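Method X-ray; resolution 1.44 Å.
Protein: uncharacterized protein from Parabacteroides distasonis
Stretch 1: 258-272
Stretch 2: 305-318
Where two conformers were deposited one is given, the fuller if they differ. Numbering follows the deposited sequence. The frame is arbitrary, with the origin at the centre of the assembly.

Stretch 1 (258-272) GHREVMHTEAIHFDK
Stretch 2 305-318: MWVTGTKERWPDTH

Residues 258-272 belong to a longer helix, with a wider pi-type turn at 268-272; 305-313 end a second helix that begins earlier, after which Trp314 leaves helical phi/psi (-130/77) and opens a type I turn to Thr317. The axes approach to 10.4 Å, their N-to-C directions 45° apart (signed crossing -45°). CA register pairs His259 with Trp306, Met263 with Thr310 and Phe270 with Trp314.

Polar contacts centre on two carboxylates. Glu266 (chi1 m, chi2 t) accepts at OE2 from Trp306 NE1 (2.8 Å, 154°), while its OE1 lies 2.7 Å from Thr310 OG1. Asp271 (chi1 m) accepts at OD1 from Trp314 NE1 (2.9 Å, 166°); its OD2 forms a salt bridge with NH2 of the extended Arg313 (chi1-chi3 t) at 2.9 Å. One water links Asp271 OD1 (2.8 Å) to Arg313 NE (2.9 Å).

Trp314 (chi1 m, chi2 -74°) is the most extensively covered residue. Phe270 CB (chi1 m) sits 3.5 Å from the Trp314 five-membered-ring centroid, 14° off the normal; the Phe270 edge points toward the Trp314 six-membered face (centroids 5.2 Å apart, planes at 75°). Selenomethionine Met305 (chi1, chi2 t) places CG 3.8 Å from the His259 (chi1 t) ring centroid.

Val262, pointing toward the other helix, packs CG1 3.5 Å from Trp306 CD1, beside the indole nitrogen that Glu266 binds. Gly309 leaves room for the His259 ring: an ideal CB would clash with His259 CE1 at 2.6 Å.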

# COMPACT_ATOMS: atom_id res chain seq x y z
N GLY A 258 18.16 9.63 1.38
CA GLY A 258 16.93 8.92 1.07
C GLY A 258 17.05 7.43 1.26
O GLY A 258 16.17 6.78 1.85
N HIS A 259 18.15 6.86 0.78
CA HIS A 259 18.37 5.44 0.91
C HIS A 259 18.32 4.97 2.36
O HIS A 259 17.73 3.95 2.67
CB HIS A 259 19.71 5.08 0.30
CG HIS A 259 19.99 3.62 0.30
ND1 HIS A 259 19.23 2.72 -0.42
CD2 HIS A 259 20.92 2.90 0.98
CE1 HIS A 259 19.71 1.50 -0.20
NE2 HIS A 259 20.73 1.58 0.64
N ARG A 260 18.92 5.76 3.25
CA ARG A 260 18.96 5.40 4.65
C ARG A 260 17.54 5.32 5.24
O ARG A 260 17.24 4.43 6.04
CB ARG A 260 19.80 6.40 5.45
CG ARG A 260 21.29 6.24 5.25
CD ARG A 260 22.03 7.28 6.05
NE ARG A 260 23.49 7.09 6.09
CZ ARG A 260 24.34 7.51 5.18
NH1 ARG A 260 23.94 8.19 4.10
NH2 ARG A 260 25.64 7.25 5.37
N GLU A 261 16.66 6.25 4.85
CA GLU A 261 15.28 6.22 5.35
C GLU A 261 14.51 5.01 4.80
O GLU A 261 13.74 4.39 5.51
CB GLU A 261 14.59 7.53 5.04
CG GLU A 261 13.12 7.57 5.39
CD GLU A 261 12.77 7.33 6.84
OE1 GLU A 261 13.63 7.47 7.73
OE2 GLU A 261 11.56 7.03 7.05
N VAL A 262 14.75 4.68 3.52
CA VAL A 262 14.12 3.49 2.92
C VAL A 262 14.58 2.21 3.63
O VAL A 262 13.74 1.37 3.98
CB VAL A 262 14.39 3.43 1.41
CG1 VAL A 262 13.81 2.17 0.81
CG2 VAL A 262 13.76 4.66 0.73
N MSE A 263 15.88 2.09 3.90
CA MSE A 263 16.37 0.92 4.64
C MSE A 263 15.79 0.85 6.03
O MSE A 263 15.40 -0.23 6.49
CB MSE A 263 17.90 0.92 4.71
CG MSE A 263 18.59 0.79 3.33
SE MSE A 263 18.28 -0.86 2.36
CE MSE A 263 16.85 -0.23 1.21
N HIS A 264 15.72 1.99 6.72
CA HIS A 264 15.15 2.05 8.06
C HIS A 264 13.70 1.55 8.05
O HIS A 264 13.27 0.78 8.91
CB HIS A 264 15.19 3.48 8.59
CG HIS A 264 14.43 3.68 9.85
ND1 HIS A 264 14.97 3.39 11.09
CD2 HIS A 264 13.15 4.09 10.08
CE1 HIS A 264 14.06 3.64 12.02
NE2 HIS A 264 12.94 4.04 11.43
N THR A 265 12.93 2.04 7.08
CA THR A 265 11.53 1.67 6.99
C THR A 265 11.39 0.19 6.69
O THR A 265 10.55 -0.50 7.31
CB THR A 265 10.80 2.53 5.97
OG1 THR A 265 10.91 3.92 6.34
CG2 THR A 265 9.34 2.16 5.88
N GLU A 266 12.23 -0.33 5.79
CA GLU A 266 12.20 -1.78 5.56
C GLU A 266 12.55 -2.57 6.79
O GLU A 266 11.98 -3.65 7.02
CB GLU A 266 13.08 -2.19 4.39
CG GLU A 266 12.61 -1.63 3.09
CD GLU A 266 13.31 -2.24 1.92
OE1 GLU A 266 14.56 -2.47 1.99
OE2 GLU A 266 12.65 -2.50 0.90
N ALA A 267 13.48 -2.06 7.60
CA ALA A 267 13.91 -2.79 8.80
C ALA A 267 12.79 -2.95 9.84
O ALA A 267 12.82 -3.90 10.62
CB ALA A 267 15.14 -2.13 9.42
N ILE A 268 11.80 -2.06 9.84
CA ILE A 268 10.63 -2.24 10.68
C ILE A 268 10.01 -3.62 10.45
O ILE A 268 9.54 -4.31 11.38
CB ILE A 268 9.56 -1.17 10.39
CG1 ILE A 268 10.11 0.23 10.64
CG2 ILE A 268 8.23 -1.41 11.18
CD1 ILE A 268 9.14 1.37 10.15
N HIS A 269 10.03 -4.04 9.18
CA HIS A 269 9.43 -5.28 8.72
C HIS A 269 10.39 -6.45 8.68
O HIS A 269 10.01 -7.58 9.01
CB HIS A 269 8.84 -5.01 7.34
CG HIS A 269 7.79 -3.98 7.40
ND1 HIS A 269 6.49 -4.29 7.77
CD2 HIS A 269 7.86 -2.63 7.39
CE1 HIS A 269 5.80 -3.18 7.91
NE2 HIS A 269 6.61 -2.15 7.69
N PHE A 270 11.60 -6.20 8.24
CA PHE A 270 12.55 -7.28 7.97
C PHE A 270 13.46 -7.63 9.14
O PHE A 270 14.10 -8.69 9.11
CB PHE A 270 13.37 -6.93 6.73
CG PHE A 270 12.58 -6.89 5.42
CD1 PHE A 270 11.29 -7.40 5.32
CD2 PHE A 270 13.19 -6.40 4.27
CE1 PHE A 270 10.62 -7.40 4.10
CE2 PHE A 270 12.51 -6.39 3.05
CZ PHE A 270 11.23 -6.90 2.98
N ASP A 271 13.50 -6.78 10.17
CA ASP A 271 14.18 -7.11 11.43
C ASP A 271 13.11 -7.49 12.46
O ASP A 271 12.67 -8.66 12.50
CB ASP A 271 15.08 -5.94 11.85
CG ASP A 271 16.35 -5.83 11.00
OD1 ASP A 271 16.77 -6.83 10.36
OD2 ASP A 271 16.94 -4.70 11.02
N LYS A 272 12.62 -6.54 13.24
CA LYS A 272 11.68 -6.83 14.33
C LYS A 272 10.35 -7.38 13.84
O LYS A 272 9.79 -8.28 14.42
CB LYS A 272 11.46 -5.57 15.17
CG LYS A 272 10.47 -5.70 16.32
CD LYS A 272 10.96 -6.59 17.44
CE LYS A 272 10.27 -6.20 18.76
NZ LYS A 272 10.77 -6.98 19.91
N MSE A 305 19.85 1.10 -6.13
CA MSE A 305 20.29 1.24 -4.77
C MSE A 305 19.32 0.53 -3.80
O MSE A 305 19.72 -0.22 -2.89
CB MSE A 305 20.38 2.73 -4.44
CG MSE A 305 21.26 3.03 -3.32
SE MSE A 305 21.44 4.92 -3.07
CE MSE A 305 22.95 5.21 -4.28
N TRP A 306 18.03 0.77 -4.02
CA TRP A 306 16.99 0.19 -3.22
C TRP A 306 17.07 -1.34 -3.25
O TRP A 306 17.11 -2.00 -2.20
CB TRP A 306 15.62 0.68 -3.71
CG TRP A 306 14.46 -0.01 -3.00
CD1 TRP A 306 14.34 -0.32 -1.65
CD2 TRP A 306 13.26 -0.46 -3.62
NE1 TRP A 306 13.15 -0.93 -1.42
CE2 TRP A 306 12.46 -1.06 -2.61
CE3 TRP A 306 12.79 -0.45 -4.94
CZ2 TRP A 306 11.20 -1.60 -2.88
CZ3 TRP A 306 11.55 -1.00 -5.19
CH2 TRP A 306 10.78 -1.59 -4.18
N VAL A 307 17.07 -1.91 -4.45
CA VAL A 307 17.07 -3.38 -4.57
C VAL A 307 18.37 -3.95 -4.05
O VAL A 307 18.36 -4.89 -3.25
CB VAL A 307 16.83 -3.77 -6.03
CG1 VAL A 307 17.05 -5.29 -6.27
CG2 VAL A 307 15.40 -3.34 -6.47
N THR A 308 19.50 -3.40 -4.47
CA THR A 308 20.80 -3.90 -4.05
C THR A 308 20.98 -3.80 -2.54
O THR A 308 21.49 -4.72 -1.91
CB THR A 308 21.94 -3.14 -4.72
OG1 THR A 308 21.90 -3.39 -6.14
CG2 THR A 308 23.28 -3.58 -4.15
N GLY A 309 20.55 -2.69 -1.95
CA GLY A 309 20.70 -2.50 -0.53
C GLY A 309 19.84 -3.45 0.30
O GLY A 309 20.23 -3.96 1.34
N THR A 310 18.63 -3.71 -0.21
CA THR A 310 17.73 -4.68 0.40
C THR A 310 18.35 -6.07 0.36
O THR A 310 18.36 -6.77 1.36
CB THR A 310 16.36 -4.65 -0.30
OG1 THR A 310 15.81 -3.32 -0.23
CG2 THR A 310 15.39 -5.61 0.36
N LYS A 311 18.84 -6.49 -0.80
CA LYS A 311 19.43 -7.83 -0.95
C LYS A 311 20.73 -7.97 -0.16
O LYS A 311 21.06 -9.06 0.32
CB LYS A 311 19.65 -8.17 -2.42
CG LYS A 311 18.40 -8.32 -3.26
CD LYS A 311 17.50 -9.50 -2.90
CE LYS A 311 18.03 -10.81 -3.35
NZ LYS A 311 16.96 -11.85 -3.19
N GLU A 312 21.49 -6.90 -0.02
CA GLU A 312 22.72 -6.97 0.74
C GLU A 312 22.44 -7.27 2.21
O GLU A 312 23.09 -8.13 2.83
CB GLU A 312 23.51 -5.68 0.62
CG GLU A 312 24.80 -5.63 1.40
CD GLU A 312 25.56 -4.35 1.12
OE1 GLU A 312 26.11 -4.22 0.00
OE2 GLU A 312 25.57 -3.46 2.00
N ARG A 313 21.45 -6.58 2.78
CA ARG A 313 21.17 -6.70 4.20
C ARG A 313 20.30 -7.91 4.54
O ARG A 313 20.47 -8.51 5.60
CB ARG A 313 20.53 -5.40 4.67
CG ARG A 313 20.25 -5.34 6.14
CD ARG A 313 20.01 -3.92 6.56
NE ARG A 313 19.52 -3.83 7.92
CZ ARG A 313 19.12 -2.69 8.51
NH1 ARG A 313 19.23 -1.53 7.87
NH2 ARG A 313 18.59 -2.72 9.73
N TRP A 314 19.38 -8.24 3.63
CA TRP A 314 18.42 -9.33 3.80
C TRP A 314 18.46 -10.20 2.55
O TRP A 314 17.63 -10.09 1.66
CB TRP A 314 17.01 -8.77 4.06
CG TRP A 314 16.89 -7.90 5.29
CD1 TRP A 314 16.88 -8.31 6.61
CD2 TRP A 314 16.77 -6.48 5.31
NE1 TRP A 314 16.76 -7.21 7.44
CE2 TRP A 314 16.67 -6.08 6.67
CE3 TRP A 314 16.70 -5.48 4.32
CZ2 TRP A 314 16.51 -4.74 7.04
CZ3 TRP A 314 16.55 -4.16 4.70
CH2 TRP A 314 16.44 -3.80 6.05
N PRO A 315 19.50 -11.05 2.43
CA PRO A 315 19.77 -11.72 1.16
C PRO A 315 18.74 -12.69 0.66
O PRO A 315 18.69 -12.94 -0.55
CB PRO A 315 21.12 -12.42 1.39
CG PRO A 315 21.47 -12.21 2.77
CD PRO A 315 20.60 -11.19 3.39
N ASP A 316 17.88 -13.19 1.55
CA ASP A 316 16.86 -14.14 1.10
C ASP A 316 15.51 -13.47 0.80
O ASP A 316 14.53 -14.16 0.57
CB ASP A 316 16.71 -15.30 2.10
CG ASP A 316 17.97 -16.19 2.18
OD1 ASP A 316 18.70 -16.34 1.17
OD2 ASP A 316 18.21 -16.77 3.27
N THR A 317 15.48 -12.14 0.80
CA THR A 317 14.25 -11.43 0.45
C THR A 317 13.77 -11.82 -0.93
O THR A 317 14.56 -11.87 -1.88
CB THR A 317 14.45 -9.90 0.46
OG1 THR A 317 14.93 -9.50 1.76
CG2 THR A 317 13.18 -9.12 0.13
N HIS A 318 12.48 -12.10 -1.06
CA HIS A 318 11.85 -12.44 -2.33
C HIS A 318 11.15 -11.22 -2.90
O HIS A 318 10.26 -10.65 -2.24
CB HIS A 318 10.83 -13.55 -2.13
CG HIS A 318 11.42 -14.80 -1.58
ND1 HIS A 318 12.13 -15.68 -2.36
CD2 HIS A 318 11.41 -15.32 -0.33
CE1 HIS A 318 12.53 -16.70 -1.61
NE2 HIS A 318 12.12 -16.51 -0.37
O HOH W 1 19.38 -6.18 9.57